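PDB 2B5W: glucose dehydrogenase from Haloferax mediterranei, which catalyses the zinc-dependent oxidation of D-glucose and several other aldoses, using NADP(+) in preference to NAD(+) as electron acceptor. Local coordinates for residues I246-G251 with G269-V274; E156-H161 with V299-S304. The protein carries 1 engineered substitution. All coordinates share one frame; numbering follows the deposited sequence.

Contact 1: I246-G251 with G269-V274; sequences IYEATG and GALLGV. With NAP (NADP nicotinamide-adenine-dinucleotide phosphate), chain I.
Glu248 and Gly273 make the tight part of this contact. OE1 of Glu248 takes the Gly273 N-H at 2.9 Å on its syn side, 20° out of the carboxylate plane. The bend at chi2 (-82°) swings CD forward past the strand end, and OE2 then accepts Gly251 N at 2.9 Å and Thr250 N at 3.0 Å. His288 of the second subunit adds a bond to OE1, so one buried carboxylate holds both strand-end loops, probably as the anion. Gly273 CA stands only 3.8 Å from Gly251 CA, and a side chain on Gly273 would run into that atom and OE2. Backbone bonds Ala270 N to Ile246 O and Glu248 N to Ala270 O join the strands; Leu272 N bonds Glu248 O and only weakly reaches OE1. On the other face, Leu272 lays CD2 over the Tyr247 ring in a CH-pi contact, 3.7 Å from the centroid, while Tyr247 OH bonds to Thr155. The loose side is Val274, partly exposed, its side chain turned away from 246-251. The ribose O3D of NADP lies beside Gly251 and Val274; separately, N7N donates a straight bond (172°) to Leu272 O. Parallel strands ending in loops that receive the dinucleotide are the hallmark of the Rossmann fold.

Contact 2: E156-H161 with V299-S304; sequences EKALEH and VGSVNS. With NAP (NADP nicotinamide-adenine-dinucleotide phosphate), chain I.
Lys157 sets its CG anti to the backbone N (chi1 175°) and runs fully extended from there, which carries NZ across the loop 301-304 to Val302 O. Ser301 likewise has OG anti to its N (chi1 -172°), and that places the hydroxyl against Lys157 CE and Ala158 CA, 3.5 Å from each. The NZ to Val302 O bond is short, 2.7 Å, and lies in the carbonyl plane. On the way the lysine's methylenes pass over the loop backbone, with CD 3.3 Å from Asn303 O. NZ also forms a salt bridge with Asp105, which probably offsets its charge in these buried surroundings. Helix 149-164 thus packs against the end of strand 297-300, the last strand of the parallel Rossmann sheet, and the loop that follows carries the nicotinamide site. There Ser301 O accepts N7N of NADP at 2.9 Å and Asn303 N donates a hydrogen bond to O7N at 3.0 Å, while Val302 CG2 lies 3.5 Å from O7N. An alanine in place of Lys157 would probably leave Val302 O and Asp105 without their cationic mate and open a gap along the loop that fixes the carboxamide. Ala158 meets Ser301 CB to CB, a close fit where a small residue faces the serine. A helical turn further on, the contact becomes purely apolar: His161 CB rests 4.0 Å from Val299 CG1. Val299 also pairs with an antiparallel strand of the second subunit, which continues the sheet across the dimer interface.

Overall arrangement
The two contacts lie about 10 Å apart, centre to centre, in the nucleotide-binding domain. Along the chain, contact 1 is nested inside the long loop that contact 2 closes: helix segment 156-161 comes first, then 246-251, 269-274 and finally 299-304. Strands 267-271 and 297-300 are neighbours in the parallel sheet, where probable backbone hydrogen bonds join Leu271 N to Val299 O and Val299 N to Gly269 O. Helix 149-164 bridges both, with Ala158 CB packing on Leu272 CD2. Their loops thus come side by side and share N7N of the nicotinamide carboxamide. Both contacts also reach the second subunit, placing the cofactor site close to the dimer interface.

Contact 1: I246-G251 with G269-V274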
ATOM      1  N   ILE A 246       8.422  -7.713  -2.215  1.00 17.67           N
ATOM      2  CA  ILE A 246       8.436  -7.977  -3.648  1.00 19.19           C
ATOM      3  C   ILE A 246       8.535  -6.672  -4.419  1.00 17.86           C
ATOM      4  O   ILE A 246       7.855  -5.702  -4.101  1.00 17.57           O
ATOM      5  CB  ILE A 246       7.178  -8.779  -4.043  1.00 18.80           C
ATOM      6  CG1 ILE A 246       7.239 -10.149  -3.375  1.00 16.84           C
ATOM      7  CG2 ILE A 246       7.073  -8.873  -5.563  1.00 18.69           C
ATOM      8  CD1 ILE A 246       6.009 -11.039  -3.628  1.00 20.69           C
ATOM      9  N   TYR A 247       9.431  -6.630  -5.397  1.00 15.51           N
ATOM     10  CA  TYR A 247       9.565  -5.522  -6.321  1.00 15.49           C
ATOM     11  C   TYR A 247       9.241  -6.018  -7.699  1.00 20.12           C
ATOM     12  O   TYR A 247       9.970  -6.850  -8.250  1.00 17.18           O
ATOM     13  CB  TYR A 247      11.024  -5.046  -6.269  1.00 16.98           C
ATOM     14  CG  TYR A 247      11.356  -3.768  -6.981  1.00 16.31           C
ATOM     15  CD1 TYR A 247      11.536  -3.740  -8.360  1.00 19.33           C
ATOM     16  CD2 TYR A 247      11.548  -2.584  -6.270  1.00 18.82           C
ATOM     17  CE1 TYR A 247      11.901  -2.583  -9.013  1.00 17.12           C
ATOM     18  CE2 TYR A 247      11.893  -1.415  -6.937  1.00 16.65           C
ATOM     19  CZ  TYR A 247      12.062  -1.422  -8.293  1.00 18.56           C
ATOM     20  OH  TYR A 247      12.431  -0.290  -9.008  1.00 19.68           O
ATOM     21  N   GLU A 248       8.172  -5.498  -8.268  1.00 16.52           N
ATOM     22  CA  GLU A 248       7.733  -5.886  -9.590  1.00 17.83           C
ATOM     23  C   GLU A 248       8.300  -4.978 -10.668  1.00 21.46           C
ATOM     24  O   GLU A 248       8.085  -3.784 -10.665  1.00 18.65           O
ATOM     25  CB  GLU A 248       6.213  -5.930  -9.630  1.00 18.38           C
ATOM     26  CG  GLU A 248       5.628  -6.227 -10.997  1.00 18.59           C
ATOM     27  CD  GLU A 248       5.540  -5.018 -11.897  1.00 22.44           C
ATOM     28  OE1 GLU A 248       5.036  -3.952 -11.437  1.00 19.23           O
ATOM     29  OE2 GLU A 248       5.979  -5.072 -13.071  1.00 21.86           O
ATOM     30  N   ALA A 249       9.021  -5.570 -11.618  1.00 18.42           N
ATOM     31  CA  ALA A 249       9.653  -4.859 -12.716  1.00 17.41           C
ATOM     32  C   ALA A 249       9.577  -5.676 -14.018  1.00 19.50           C
ATOM     33  O   ALA A 249      10.571  -5.810 -14.735  1.00 19.09           O
ATOM     34  CB  ALA A 249      11.086  -4.533 -12.358  1.00 19.07           C
ATOM     35  N   THR A 250       8.407  -6.250 -14.275  1.00 19.68           N
ATOM     36  CA  THR A 250       8.160  -6.987 -15.505  1.00 23.24           C
ATOM     37  C   THR A 250       7.180  -6.304 -16.427  1.00 24.12           C
ATOM     38  O   THR A 250       7.181  -6.538 -17.634  1.00 22.74           O
ATOM     39  CB  THR A 250       7.585  -8.376 -15.215  1.00 19.86           C
ATOM     40  OG1 THR A 250       6.389  -8.254 -14.427  1.00 19.74           O
ATOM     41  CG2 THR A 250       8.536  -9.231 -14.440  1.00 20.50           C
ATOM     42  N   GLY A 251       6.275  -5.504 -15.875  1.00 22.74           N
ATOM     43  CA  GLY A 251       5.184  -4.971 -16.668  1.00 25.19           C
ATOM     44  C   GLY A 251       4.157  -6.032 -17.020  1.00 26.05           C
ATOM     45  O   GLY A 251       3.371  -5.826 -17.950  1.00 28.72           O
ATOM     46  N   GLY A 269       4.440  -5.287  -1.649  1.00 16.09           N
ATOM     47  CA  GLY A 269       4.912  -5.285  -3.004  1.00 17.23           C
ATOM     48  C   GLY A 269       4.942  -3.893  -3.577  1.00 15.26           C
ATOM     49  O   GLY A 269       3.973  -3.139  -3.478  1.00 17.85           O
ATOM     50  N   ALA A 270       6.090  -3.536  -4.120  1.00 16.95           N
ATOM     51  CA  ALA A 270       6.263  -2.328  -4.896  1.00 16.34           C
ATOM     52  C   ALA A 270       6.013  -2.657  -6.358  1.00 19.57           C
ATOM     53  O   ALA A 270       6.584  -3.609  -6.878  1.00 19.56           O
ATOM     54  CB  ALA A 270       7.653  -1.805  -4.717  1.00 16.56           C
ATOM     55  N   LEU A 271       5.207  -1.841  -7.023  1.00 16.53           N
ATOM     56  CA  LEU A 271       4.852  -2.066  -8.429  1.00 18.70           C
ATOM     57  C   LEU A 271       5.491  -0.964  -9.256  1.00 18.59           C
ATOM     58  O   LEU A 271       5.284   0.223  -8.964  1.00 18.59           O
ATOM     59  CB  LEU A 271       3.330  -2.091  -8.626  1.00 17.39           C
ATOM     60  CG  LEU A 271       2.562  -3.088  -7.767  1.00 19.22           C
ATOM     61  CD1 LEU A 271       1.089  -2.918  -8.062  1.00 19.31           C
ATOM     62  CD2 LEU A 271       3.019  -4.536  -8.010  1.00 20.72           C
ATOM     63  N   LEU A 272       6.292  -1.333 -10.274  1.00 17.87           N
ATOM     64  CA  LEU A 272       6.954  -0.394 -11.176  1.00 17.49           C
ATOM     65  C   LEU A 272       6.498  -0.546 -12.627  1.00 18.88           C
ATOM     66  O   LEU A 272       6.653   0.351 -13.441  1.00 18.95           O
ATOM     67  CB  LEU A 272       8.467  -0.543 -11.153  1.00 17.39           C
ATOM     68  CG  LEU A 272       9.221   0.043  -9.945  1.00 16.36           C
ATOM     69  CD1 LEU A 272       9.196   1.555  -9.933  1.00 20.29           C
ATOM     70  CD2 LEU A 272       8.744  -0.568  -8.624  1.00 18.85           C
ATOM     71  N   GLY A 273       5.944  -1.698 -12.947  1.00 21.20           N
ATOM     72  CA  GLY A 273       5.627  -2.015 -14.330  1.00 22.14           C
ATOM     73  C   GLY A 273       4.522  -1.188 -14.937  1.00 24.37           C
ATOM     74  O   GLY A 273       3.597  -0.759 -14.235  1.00 24.62           O
ATOM     75  N   VAL A 274       4.581  -1.006 -16.260  1.00 24.13           N
ATOM     76  CA  VAL A 274       3.599  -0.174 -16.954  1.00 26.76           C
ATOM     77  C   VAL A 274       2.897  -0.987 -18.072  1.00 38.30           C
ATOM     78  O   VAL A 274       3.228  -0.827 -19.247  1.00 37.06           O
ATOM     79  CB  VAL A 274       4.257   1.097 -17.524  1.00 30.69           C
ATOM     80  CG1 VAL A 274       3.214   2.055 -18.085  1.00 36.72           C
ATOM     81  CG2 VAL A 274       5.068   1.804 -16.431  1.00 32.28           C
TER
HETATM   82  PA  NAP I 701      12.725  -4.679 -19.592  1.00 29.21           P
HETATM   83  O1A NAP I 701      11.786  -4.845 -20.688  1.00 41.82           O
HETATM   84  O2A NAP I 701      14.184  -4.556 -20.053  1.00 40.03           O
HETATM   85  O5B NAP I 701      12.655  -5.892 -18.586  1.00 25.06           O
HETATM   86  C5B NAP I 701      11.481  -6.584 -18.257  1.00 22.79           C
HETATM   87  C4B NAP I 701      11.991  -7.985 -17.998  1.00 18.07           C
HETATM   88  O4B NAP I 701      10.936  -8.725 -17.425  1.00 20.32           O
HETATM   89  C3B NAP I 701      12.453  -8.720 -19.271  1.00 22.94           C
HETATM   90  O3B NAP I 701      13.803  -9.148 -19.201  1.00 20.77           O
HETATM   91  C2B NAP I 701      11.483  -9.898 -19.380  1.00 22.46           C
HETATM   92  O2B NAP I 701      12.077 -11.126 -19.769  1.00 23.78           O
HETATM   93  C1B NAP I 701      10.956 -10.026 -17.971  1.00 23.06           C
HETATM   94  N9A NAP I 701       9.610 -10.566 -17.956  1.00 20.89           N
HETATM   95  C8A NAP I 701       8.500 -10.034 -18.570  1.00 22.29           C
HETATM   96  N7A NAP I 701       7.451 -10.842 -18.320  1.00 21.06           N
HETATM   97  C5A NAP I 701       7.899 -11.916 -17.588  1.00 21.56           C
HETATM   98  C6A NAP I 701       7.290 -13.056 -17.054  1.00 23.68           C
HETATM   99  N6A NAP I 701       5.989 -13.351 -17.260  1.00 23.39           N
HETATM  100  N1A NAP I 701       8.046 -13.952 -16.335  1.00 22.08           N
HETATM  101  C2A NAP I 701       9.388 -13.732 -16.108  1.00 22.32           C
HETATM  102  N3A NAP I 701      10.007 -12.610 -16.633  1.00 20.37           N
HETATM  103  C4A NAP I 701       9.271 -11.719 -17.340  1.00 19.56           C
HETATM  104  O3  NAP I 701      12.469  -3.305 -18.826  1.00 33.84           O
HETATM  105  PN  NAP I 701      13.300  -2.555 -17.657  1.00 24.15           P
HETATM  106  O1N NAP I 701      13.944  -3.516 -16.716  1.00 21.34           O
HETATM  107  O2N NAP I 701      14.089  -1.393 -18.179  1.00 24.69           O
HETATM  108  O5D NAP I 701      11.898  -2.087 -17.050  1.00 23.10           O
HETATM  109  C5D NAP I 701      11.107  -2.979 -16.289  1.00 23.51           C
HETATM  110  C4D NAP I 701       9.685  -2.442 -16.135  1.00 30.87           C
HETATM  111  O4D NAP I 701       9.749  -1.242 -15.359  1.00 23.56           O
HETATM  112  C3D NAP I 701       9.013  -2.071 -17.460  1.00 26.91           C
HETATM  113  O3D NAP I 701       7.653  -2.458 -17.462  1.00 26.03           O
HETATM  114  C2D NAP I 701       9.168  -0.554 -17.506  1.00 28.07           C
HETATM  115  O2D NAP I 701       8.247   0.118 -18.324  1.00 28.05           O
HETATM  116  C1D NAP I 701       9.031  -0.203 -16.025  1.00 19.09           C
HETATM  117  N1N NAP I 701       9.684   1.036 -15.586  1.00 22.93           N
HETATM  118  C2N NAP I 701       8.930   1.820 -14.767  1.00 25.84           C
HETATM  119  C3N NAP I 701       9.477   2.949 -14.228  1.00 24.97           C
HETATM  120  C7N NAP I 701       8.638   3.648 -13.198  1.00 22.34           C
HETATM  121  O7N NAP I 701       9.170   4.886 -12.852  1.00 23.14           O
HETATM  122  N7N NAP I 701       7.505   3.062 -12.723  1.00 17.09           N
HETATM  123  C4N NAP I 701      10.784   3.356 -14.525  1.00 23.49           C
HETATM  124  C5N NAP I 701      11.544   2.540 -15.353  1.00 23.96           C
HETATM  125  C6N NAP I 701      10.992   1.356 -15.863  1.00 23.61           C
HETATM  126  P2B NAP I 701      12.184 -11.580 -21.357  1.00 22.43           P
HETATM  127  O1X NAP I 701      13.075 -10.726 -22.099  1.00 22.30           O
HETATM  128  O2X NAP I 701      12.670 -13.040 -21.249  1.00 21.92           O
HETATM  129  O3X NAP I 701      10.782 -11.542 -21.976  1.00 23.12           O

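Contact 2: E156-H161 with V299-S304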
ATOM      1  N   GLU A 156      15.165   3.861  -5.573  1.00 14.24           N
ATOM      2  CA  GLU A 156      15.234   4.545  -4.284  1.00 13.38           C
ATOM      3  C   GLU A 156      13.847   5.106  -3.930  1.00 14.14           C
ATOM      4  O   GLU A 156      13.436   5.032  -2.775  1.00 15.96           O
ATOM      5  CB  GLU A 156      16.256   5.662  -4.294  1.00 14.16           C
ATOM      6  CG  GLU A 156      17.701   5.258  -4.492  1.00 14.48           C
ATOM      7  CD  GLU A 156      18.390   4.627  -3.296  1.00 18.29           C
ATOM      8  OE1 GLU A 156      17.773   4.452  -2.213  1.00 18.67           O
ATOM      9  OE2 GLU A 156      19.568   4.312  -3.461  1.00 21.24           O
ATOM     10  N   LYS A 157      13.144   5.698  -4.891  1.00 15.28           N
ATOM     11  CA  LYS A 157      11.819   6.217  -4.584  1.00 15.50           C
ATOM     12  C   LYS A 157      10.847   5.089  -4.240  1.00 14.32           C
ATOM     13  O   LYS A 157      10.095   5.171  -3.273  1.00 14.95           O
ATOM     14  CB  LYS A 157      11.234   7.041  -5.741  1.00 15.80           C
ATOM     15  CG  LYS A 157       9.784   7.468  -5.453  1.00 16.46           C
ATOM     16  CD  LYS A 157       9.099   8.241  -6.562  1.00 18.49           C
ATOM     17  CE  LYS A 157       7.587   8.279  -6.316  1.00 16.49           C
ATOM     18  NZ  LYS A 157       6.916   9.166  -7.266  1.00 17.17           N
ATOM     19  N   ALA A 158      10.836   4.023  -5.047  1.00 14.30           N
ATOM     20  CA  ALA A 158       9.892   2.969  -4.833  1.00 17.35           C
ATOM     21  C   ALA A 158      10.092   2.335  -3.468  1.00 15.90           C
ATOM     22  O   ALA A 158       9.124   2.031  -2.790  1.00 15.94           O
ATOM     23  CB  ALA A 158       9.962   1.918  -5.961  1.00 16.24           C
ATOM     24  N   LEU A 159      11.345   2.105  -3.078  1.00 16.22           N
ATOM     25  CA  LEU A 159      11.636   1.532  -1.764  1.00 15.27           C
ATOM     26  C   LEU A 159      11.196   2.526  -0.683  1.00 17.05           C
ATOM     27  O   LEU A 159      10.641   2.134   0.336  1.00 16.61           O
ATOM     28  CB  LEU A 159      13.120   1.185  -1.609  1.00 15.55           C
ATOM     29  CG  LEU A 159      13.658   0.158  -2.611  1.00 19.96           C
ATOM     30  CD1 LEU A 159      15.111  -0.149  -2.371  1.00 18.87           C
ATOM     31  CD2 LEU A 159      12.860  -1.117  -2.598  1.00 20.72           C
ATOM     32  N   GLU A 160      11.453   3.820  -0.885  1.00 17.67           N
ATOM     33  CA  GLU A 160      11.019   4.806   0.124  1.00 18.10           C
ATOM     34  C   GLU A 160       9.509   4.674   0.410  1.00 15.73           C
ATOM     35  O   GLU A 160       9.082   4.635   1.579  1.00 16.76           O
ATOM     36  CB  GLU A 160      11.334   6.220  -0.335  1.00 18.45           C
ATOM     37  CG  GLU A 160      11.127   7.260   0.765  1.00 21.73           C
ATOM     38  CD  GLU A 160      11.316   8.700   0.318  1.00 28.67           C
ATOM     39  OE1 GLU A 160      10.981   9.046  -0.834  1.00 27.01           O
ATOM     40  OE2 GLU A 160      11.679   9.508   1.197  1.00 32.62           O
ATOM     41  N   HIS A 161       8.702   4.638  -0.639  1.00 15.30           N
ATOM     42  CA  HIS A 161       7.259   4.581  -0.471  1.00 16.07           C
ATOM     43  C   HIS A 161       6.765   3.219   0.013  1.00 16.51           C
ATOM     44  O   HIS A 161       5.922   3.140   0.886  1.00 16.76           O
ATOM     45  CB  HIS A 161       6.533   4.989  -1.748  1.00 16.75           C
ATOM     46  CG  HIS A 161       6.676   6.432  -2.073  1.00 17.40           C
ATOM     47  ND1 HIS A 161       5.611   7.311  -2.001  1.00 23.80           N
ATOM     48  CD2 HIS A 161       7.732   7.159  -2.505  1.00 17.27           C
ATOM     49  CE1 HIS A 161       6.031   8.527  -2.323  1.00 28.27           C
ATOM     50  NE2 HIS A 161       7.309   8.458  -2.657  1.00 18.25           N
ATOM     51  N   VAL A 299       2.072  -0.946  -3.307  1.00 16.44           N
ATOM     52  CA  VAL A 299       2.389   0.434  -3.534  1.00 16.90           C
ATOM     53  C   VAL A 299       2.966   0.602  -4.944  1.00 16.40           C
ATOM     54  O   VAL A 299       4.010   0.019  -5.280  1.00 17.13           O
ATOM     55  CB  VAL A 299       3.386   0.961  -2.474  1.00 16.40           C
ATOM     56  CG1 VAL A 299       3.671   2.429  -2.677  1.00 22.11           C
ATOM     57  CG2 VAL A 299       2.880   0.757  -1.055  1.00 17.33           C
ATOM     58  N   GLY A 300       2.331   1.451  -5.748  1.00 16.71           N
ATOM     59  CA  GLY A 300       2.859   1.785  -7.046  1.00 14.64           C
ATOM     60  C   GLY A 300       3.732   3.007  -6.988  1.00 15.85           C
ATOM     61  O   GLY A 300       3.586   3.883  -6.130  1.00 17.49           O
ATOM     62  N   SER A 301       4.706   3.074  -7.888  1.00 17.01           N
ATOM     63  CA  SER A 301       5.659   4.174  -7.893  1.00 16.43           C
ATOM     64  C   SER A 301       6.095   4.498  -9.295  1.00 16.92           C
ATOM     65  O   SER A 301       6.325   3.565 -10.106  1.00 17.04           O
ATOM     66  CB  SER A 301       6.905   3.811  -7.057  1.00 17.30           C
ATOM     67  OG  SER A 301       7.787   4.877  -6.876  1.00 18.29           O
ATOM     68  N   VAL A 302       6.285   5.784  -9.565  1.00 18.60           N
ATOM     69  CA  VAL A 302       6.814   6.238 -10.851  1.00 16.57           C
ATOM     70  C   VAL A 302       7.731   7.408 -10.653  1.00 16.14           C
ATOM     71  O   VAL A 302       7.536   8.231  -9.732  1.00 17.14           O
ATOM     72  CB  VAL A 302       5.698   6.497 -11.864  1.00 19.06           C
ATOM     73  CG1 VAL A 302       4.748   7.602 -11.418  1.00 18.56           C
ATOM     74  CG2 VAL A 302       6.264   6.768 -13.237  1.00 24.35           C
ATOM     75  N   ASN A 303       8.763   7.498 -11.495  1.00 16.26           N
ATOM     76  CA  ASN A 303       9.670   8.625 -11.492  1.00 14.15           C
ATOM     77  C   ASN A 303      10.447   8.671 -10.169  1.00 16.32           C
ATOM     78  O   ASN A 303      10.519   7.660  -9.434  1.00 15.33           O
ATOM     79  CB  ASN A 303       8.877   9.908 -11.873  1.00 16.49           C
ATOM     80  CG  ASN A 303       9.762  11.095 -12.258  1.00 19.89           C
ATOM     81  OD1 ASN A 303      10.497  11.064 -13.277  1.00 23.55           O
ATOM     82  ND2 ASN A 303       9.674  12.145 -11.494  1.00 16.65           N
ATOM     83  N   SER A 304      11.059   9.804  -9.872  1.00 15.33           N
ATOM     84  CA  SER A 304      11.939  10.006  -8.727  1.00 14.87           C
ATOM     85  C   SER A 304      12.335  11.445  -8.709  1.00 15.33           C
ATOM     86  O   SER A 304      12.172  12.161  -9.720  1.00 18.92           O
ATOM     87  CB  SER A 304      13.186   9.079  -8.812  1.00 14.96           C
ATOM     88  OG  SER A 304      13.913   9.346 -10.020  1.00 17.08           O
TER
HETATM   89  PA  NAP I 701      12.725  -4.679 -19.592  1.00 29.21           P
HETATM   90  O1A NAP I 701      11.786  -4.845 -20.688  1.00 41.82           O
HETATM   91  O2A NAP I 701      14.184  -4.556 -20.053  1.00 40.03           O
HETATM   92  O5B NAP I 701      12.655  -5.892 -18.586  1.00 25.06           O
HETATM   93  C5B NAP I 701      11.481  -6.584 -18.257  1.00 22.79           C
HETATM   94  C4B NAP I 701      11.991  -7.985 -17.998  1.00 18.07           C
HETATM   95  O4B NAP I 701      10.936  -8.725 -17.425  1.00 20.32           O
HETATM   96  C3B NAP I 701      12.453  -8.720 -19.271  1.00 22.94           C
HETATM   97  O3B NAP I 701      13.803  -9.148 -19.201  1.00 20.77           O
HETATM   98  C2B NAP I 701      11.483  -9.898 -19.380  1.00 22.46           C
HETATM   99  O2B NAP I 701      12.077 -11.126 -19.769  1.00 23.78           O
HETATM  100  C1B NAP I 701      10.956 -10.026 -17.971  1.00 23.06           C
HETATM  101  N9A NAP I 701       9.610 -10.566 -17.956  1.00 20.89           N
HETATM  102  C8A NAP I 701       8.500 -10.034 -18.570  1.00 22.29           C
HETATM  103  N7A NAP I 701       7.451 -10.842 -18.320  1.00 21.06           N
HETATM  104  C5A NAP I 701       7.899 -11.916 -17.588  1.00 21.56           C
HETATM  105  C6A NAP I 701       7.290 -13.056 -17.054  1.00 23.68           C
HETATM  106  N6A NAP I 701       5.989 -13.351 -17.260  1.00 23.39           N
HETATM  107  N1A NAP I 701       8.046 -13.952 -16.335  1.00 22.08           N
HETATM  108  C2A NAP I 701       9.388 -13.732 -16.108  1.00 22.32           C
HETATM  109  N3A NAP I 701      10.007 -12.610 -16.633  1.00 20.37           N
HETATM  110  C4A NAP I 701       9.271 -11.719 -17.340  1.00 19.56           C
HETATM  111  O3  NAP I 701      12.469  -3.305 -18.826  1.00 33.84           O
HETATM  112  PN  NAP I 701      13.300  -2.555 -17.657  1.00 24.15           P
HETATM  113  O1N NAP I 701      13.944  -3.516 -16.716  1.00 21.34           O
HETATM  114  O2N NAP I 701      14.089  -1.393 -18.179  1.00 24.69           O
HETATM  115  O5D NAP I 701      11.898  -2.087 -17.050  1.00 23.10           O
HETATM  116  C5D NAP I 701      11.107  -2.979 -16.289  1.00 23.51           C
HETATM  117  C4D NAP I 701       9.685  -2.442 -16.135  1.00 30.87           C
HETATM  118  O4D NAP I 701       9.749  -1.242 -15.359  1.00 23.56           O
HETATM  119  C3D NAP I 701       9.013  -2.071 -17.460  1.00 26.91           C
HETATM  120  O3D NAP I 701       7.653  -2.458 -17.462  1.00 26.03           O
HETATM  121  C2D NAP I 701       9.168  -0.554 -17.506  1.00 28.07           C
HETATM  122  O2D NAP I 701       8.247   0.118 -18.324  1.00 28.05           O
HETATM  123  C1D NAP I 701       9.031  -0.203 -16.025  1.00 19.09           C
HETATM  124  N1N NAP I 701       9.684   1.036 -15.586  1.00 22.93           N
HETATM  125  C2N NAP I 701       8.930   1.820 -14.767  1.00 25.84           C
HETATM  126  C3N NAP I 701       9.477   2.949 -14.228  1.00 24.97           C
HETATM  127  C7N NAP I 701       8.638   3.648 -13.198  1.00 22.34           C
HETATM  128  O7N NAP I 701       9.170   4.886 -12.852  1.00 23.14           O
HETATM  129  N7N NAP I 701       7.505   3.062 -12.723  1.00 17.09           N
HETATM  130  C4N NAP I 701      10.784   3.356 -14.525  1.00 23.49           C
HETATM  131  C5N NAP I 701      11.544   2.540 -15.353  1.00 23.96           C
HETATM  132  C6N NAP I 701      10.992   1.356 -15.863  1.00 23.61           C
HETATM  133  P2B NAP I 701      12.184 -11.580 -21.357  1.00 22.43           P
HETATM  134  O1X NAP I 701      13.075 -10.726 -22.099  1.00 22.30           O
HETATM  135  O2X NAP I 701      12.670 -13.040 -21.249  1.00 21.92           O
HETATM  136  O3X NAP I 701      10.782 -11.542 -21.976  1.00 23.12           O